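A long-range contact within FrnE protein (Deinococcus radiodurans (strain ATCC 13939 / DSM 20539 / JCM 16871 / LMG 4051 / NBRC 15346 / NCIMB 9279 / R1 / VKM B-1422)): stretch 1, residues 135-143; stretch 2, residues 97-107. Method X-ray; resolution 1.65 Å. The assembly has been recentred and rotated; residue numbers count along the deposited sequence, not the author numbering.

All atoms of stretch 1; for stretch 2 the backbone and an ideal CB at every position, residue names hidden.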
# COMPACT_ATOMS: atom_id res chain seq x y z
N ALA A 135 -7.58 -9.97 -4.23
CA ALA A 135 -8.80 -9.97 -5.03
C ALA A 135 -8.56 -9.37 -6.41
O ALA A 135 -9.08 -9.85 -7.41
CB ALA A 135 -9.89 -9.20 -4.31
N TYR A 136 -7.77 -8.31 -6.47
CA TYR A 136 -7.51 -7.62 -7.73
C TYR A 136 -6.52 -8.39 -8.63
O TYR A 136 -6.79 -8.63 -9.80
CB TYR A 136 -6.98 -6.21 -7.45
CG TYR A 136 -6.83 -5.34 -8.68
CD1 TYR A 136 -5.75 -5.49 -9.56
CD2 TYR A 136 -7.76 -4.35 -8.96
CE1 TYR A 136 -5.63 -4.69 -10.70
CE2 TYR A 136 -7.65 -3.56 -10.07
CZ TYR A 136 -6.58 -3.72 -10.94
OH TYR A 136 -6.50 -2.89 -12.03
N MET A 137 -5.38 -8.75 -8.06
CA MET A 137 -4.28 -9.29 -8.85
C MET A 137 -4.42 -10.76 -9.21
O MET A 137 -3.88 -11.20 -10.21
CB MET A 137 -2.95 -9.12 -8.10
CG MET A 137 -2.56 -7.68 -7.83
SD MET A 137 -2.25 -6.74 -9.35
CE MET A 137 -2.40 -5.08 -8.73
N SER A 138 -5.08 -11.52 -8.35
CA SER A 138 -5.13 -12.97 -8.51
C SER A 138 -6.50 -13.55 -8.77
O SER A 138 -6.64 -14.57 -9.45
CB SER A 138 -4.56 -13.65 -7.27
OG SER A 138 -3.23 -13.23 -7.01
N GLU A 139 -7.53 -12.91 -8.23
CA GLU A 139 -8.84 -13.56 -8.22
C GLU A 139 -9.83 -12.98 -9.22
O GLU A 139 -10.97 -13.42 -9.24
CB GLU A 139 -9.43 -13.49 -6.83
CG GLU A 139 -8.56 -14.23 -5.80
CD GLU A 139 -9.07 -14.08 -4.39
OE1 GLU A 139 -9.79 -13.11 -4.12
OE2 GLU A 139 -8.74 -14.95 -3.54
N GLY A 140 -9.39 -12.03 -10.03
CA GLY A 140 -10.26 -11.50 -11.08
C GLY A 140 -11.50 -10.80 -10.56
O GLY A 140 -12.53 -10.74 -11.26
N GLN A 141 -11.42 -10.27 -9.34
CA GLN A 141 -12.57 -9.59 -8.73
C GLN A 141 -12.61 -8.11 -9.13
O GLN A 141 -11.58 -7.48 -9.37
CB GLN A 141 -12.53 -9.72 -7.20
CG GLN A 141 -12.24 -11.13 -6.71
CD GLN A 141 -13.13 -11.57 -5.57
OE1 GLN A 141 -14.31 -11.19 -5.51
NE2 GLN A 141 -12.59 -12.38 -4.65
N ASN A 142 -13.83 -7.58 -9.22
CA ASN A 142 -14.04 -6.17 -9.52
C ASN A 142 -14.12 -5.37 -8.22
O ASN A 142 -15.15 -5.42 -7.53
CB ASN A 142 -15.32 -6.02 -10.34
CG ASN A 142 -15.72 -4.57 -10.56
OD1 ASN A 142 -15.03 -3.64 -10.16
ND2 ASN A 142 -16.86 -4.38 -11.23
N VAL A 143 -13.06 -4.65 -7.87
CA VAL A 143 -13.05 -3.94 -6.58
C VAL A 143 -13.80 -2.59 -6.59
O VAL A 143 -13.76 -1.84 -5.61
CB VAL A 143 -11.60 -3.74 -6.08
CG1 VAL A 143 -10.90 -5.11 -5.97
CG2 VAL A 143 -10.83 -2.79 -7.00
N UNK A 97 3.40 -14.81 -4.58
CA UNK A 97 2.18 -14.28 -5.15
C UNK A 97 1.91 -14.92 -6.51
O UNK A 97 2.78 -14.91 -7.37
CB UNK A 97 2.27 -12.76 -5.28
N UNK A 98 0.71 -15.45 -6.70
CA UNK A 98 0.36 -16.03 -7.98
C UNK A 98 -0.62 -15.12 -8.69
O UNK A 98 -1.83 -15.15 -8.44
CB UNK A 98 -0.23 -17.43 -7.81
N UNK A 99 -0.09 -14.27 -9.56
CA UNK A 99 -0.90 -13.30 -10.30
C UNK A 99 -1.67 -13.95 -11.45
O UNK A 99 -1.22 -14.93 -12.06
CB UNK A 99 -0.01 -12.18 -10.84
N UNK A 100 -2.83 -13.38 -11.75
CA UNK A 100 -3.58 -13.77 -12.94
C UNK A 100 -4.06 -12.52 -13.67
O UNK A 100 -5.21 -12.08 -13.54
CB UNK A 100 -4.76 -14.67 -12.57
N UNK A 101 -3.15 -11.92 -14.43
CA UNK A 101 -3.42 -10.65 -15.06
C UNK A 101 -4.50 -10.78 -16.14
O UNK A 101 -5.24 -9.84 -16.40
CB UNK A 101 -2.13 -10.08 -15.66
N UNK A 102 -4.60 -11.97 -16.75
CA UNK A 102 -5.61 -12.23 -17.78
C UNK A 102 -7.03 -12.12 -17.22
O UNK A 102 -7.99 -11.98 -17.98
CB UNK A 102 -5.40 -13.62 -18.39
N UNK A 103 -7.17 -12.17 -15.89
CA UNK A 103 -8.48 -12.07 -15.23
C UNK A 103 -8.72 -10.71 -14.57
O UNK A 103 -9.81 -10.47 -14.02
CB UNK A 103 -8.61 -13.17 -14.18
N UNK A 104 -7.72 -9.83 -14.62
CA UNK A 104 -7.79 -8.55 -13.92
C UNK A 104 -8.95 -7.70 -14.44
O UNK A 104 -9.15 -7.57 -15.65
CB UNK A 104 -6.47 -7.79 -14.07
N UNK A 105 -9.70 -7.13 -13.50
CA UNK A 105 -10.80 -6.21 -13.84
C UNK A 105 -10.32 -4.79 -13.60
O UNK A 105 -10.00 -4.42 -12.46
CB UNK A 105 -12.06 -6.51 -13.02
N UNK A 106 -10.25 -4.00 -14.66
CA UNK A 106 -9.67 -2.66 -14.55
C UNK A 106 -10.67 -1.70 -13.94
O UNK A 106 -11.32 -0.91 -14.64
CB UNK A 106 -9.22 -2.15 -15.92
N UNK A 107 -10.77 -1.77 -12.61
CA UNK A 107 -11.77 -1.03 -11.85
C UNK A 107 -11.20 0.24 -11.24
O UNK A 107 -10.01 0.29 -10.87
CB UNK A 107 -12.35 -1.92 -10.75

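Position 97 has nothing of stretch 1 within 5.5 Å of its ideal CB, so the contact sets no rule there; the residue is Leu97. At 98 the CB points sideways and comes no nearer than 5.2 Å to Ser138 OG, so almost any side chain would suit. It is Glu98, whose backbone does the work: Ser138 OG lies 2.8 Å from Glu98 O.

At 99 the CB again points sideways, 4.0 Å from Met137 O, and the Met137 side chain offers an apolar surface beside it. A large apolar or aromatic group would fit. Tyr99 brings Tyr99 CD1 to 3.7 Å from Met137 CB, and Met137 SD sits 4.8 Å from the centroid of the Tyr99 ring.

Position 100 is fixed first by its backbone, since its N faces the carbonyl of Met137. Proline could not supply that proton; many other residues could. The CB lies 3.6 Å from Ser138 O, which favours polar groups. His100 N donates to Met137 O at 2.9 Å, nearly straight at 173°, while His100 CD2 puts the ring edge 3.2 Å from Ser138 O.

At 101 the CB points away, so only a long side chain could return. Phe101 does so, its ring edge meeting sulfur, with Phe101 CE1 3.9 Å from Met137 SD. Position 102 is out of reach and holds Asp102.

At 103 the CB points toward Gly140, 3.9 Å from Gly140 CA. A CB on Gly140 would fall only 3.0 Å from the CB of position 103, so the close approach rests on glycine. A long polar chain could reach the carbonyl of Ser138; Arg103 brings NH2 to 2.6 Å from Ser138 O, but the angle is too poor for a hydrogen bond.

Position 104 points sideways, near Tyr136 O and its ring, and suits a compact branched apolar group. Val104 places CG1 3.7 Å from Tyr136 CE1.

At 105 the CB points toward Gln141 O and Asn142, with carbonyls nearby, inviting a long donor. Lys105 NZ donates to Gly140 O at 2.8 Å. Its backbone joins two waters: one bridges Lys105 N to Tyr136 O and Gln141 O, the other Lys105 O to Gln141 O and Val143 N.

Position 106 points away; Leu106 still brings CD2 to 3.7 Å from Tyr136 OH. At 107 the CB points toward Asn142 OD1, tight at 3.2 Å, so a small residue is the comfortable choice. Ala107 CB also lies 4.1 Å from Val143 CG2.

Stretch 2, residues 97-107: LEYHFDRVKLA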
# COMPACT_ATOMS: atom_id res chain seq x y z
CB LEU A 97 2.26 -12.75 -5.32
CG LEU A 97 2.55 -11.94 -4.06
CD1 LEU A 97 2.90 -10.51 -4.42
CD2 LEU A 97 1.35 -11.98 -3.11
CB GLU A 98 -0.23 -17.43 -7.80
CG GLU A 98 -0.44 -18.19 -9.10
CD GLU A 98 -0.51 -19.68 -8.88
OE1 GLU A 98 -1.60 -20.18 -8.55
OE2 GLU A 98 0.53 -20.34 -9.02
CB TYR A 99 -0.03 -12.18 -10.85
CG TYR A 99 0.47 -11.17 -9.83
CD1 TYR A 99 0.07 -11.20 -8.49
CD2 TYR A 99 1.36 -10.17 -10.22
CE1 TYR A 99 0.54 -10.25 -7.58
CE2 TYR A 99 1.83 -9.22 -9.34
CZ TYR A 99 1.42 -9.26 -8.01
OH TYR A 99 1.89 -8.30 -7.15
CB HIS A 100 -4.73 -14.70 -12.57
CG HIS A 100 -4.28 -15.99 -11.96
ND1 HIS A 100 -3.64 -16.97 -12.69
CD2 HIS A 100 -4.35 -16.45 -10.69
CE1 HIS A 100 -3.35 -17.99 -11.90
NE2 HIS A 100 -3.76 -17.70 -10.68
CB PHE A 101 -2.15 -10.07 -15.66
CG PHE A 101 -1.19 -9.50 -14.65
CD1 PHE A 101 -1.65 -8.85 -13.51
CD2 PHE A 101 0.17 -9.62 -14.85
CE1 PHE A 101 -0.76 -8.31 -12.59
CE2 PHE A 101 1.08 -9.09 -13.93
CZ PHE A 101 0.61 -8.43 -12.81
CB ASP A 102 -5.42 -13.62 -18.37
CG ASP A 102 -5.33 -14.69 -17.29
OD1 ASP A 102 -4.41 -14.61 -16.46
OD2 ASP A 102 -6.20 -15.58 -17.25
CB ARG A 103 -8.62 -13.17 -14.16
CG ARG A 103 -8.28 -14.57 -14.67
CD ARG A 103 -9.05 -15.65 -13.92
NE ARG A 103 -8.79 -15.66 -12.48
CZ ARG A 103 -8.08 -16.59 -11.84
NH1 ARG A 103 -7.53 -17.60 -12.51
NH2 ARG A 103 -7.91 -16.51 -10.53
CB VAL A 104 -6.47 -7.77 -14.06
CG1 VAL A 104 -6.68 -6.28 -13.85
CG2 VAL A 104 -5.47 -8.31 -13.01
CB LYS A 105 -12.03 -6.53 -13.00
CG LYS A 105 -12.47 -7.97 -13.11
CD LYS A 105 -12.90 -8.35 -14.52
CE LYS A 105 -13.53 -9.75 -14.53
NZ LYS A 105 -12.55 -10.80 -14.02
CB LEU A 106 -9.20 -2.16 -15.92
CG LEU A 106 -8.03 -2.94 -16.54
CD1 LEU A 106 -7.76 -2.43 -17.96
CD2 LEU A 106 -6.79 -2.83 -15.68
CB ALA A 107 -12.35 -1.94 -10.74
O HOH W 1 -6.94 -11.17 -11.29
O HOH W 2 -9.39 -8.13 -10.84
O HOH W 3 -10.85 -4.85 -9.80
O HOH W 4 -7.77 -0.48 -12.14
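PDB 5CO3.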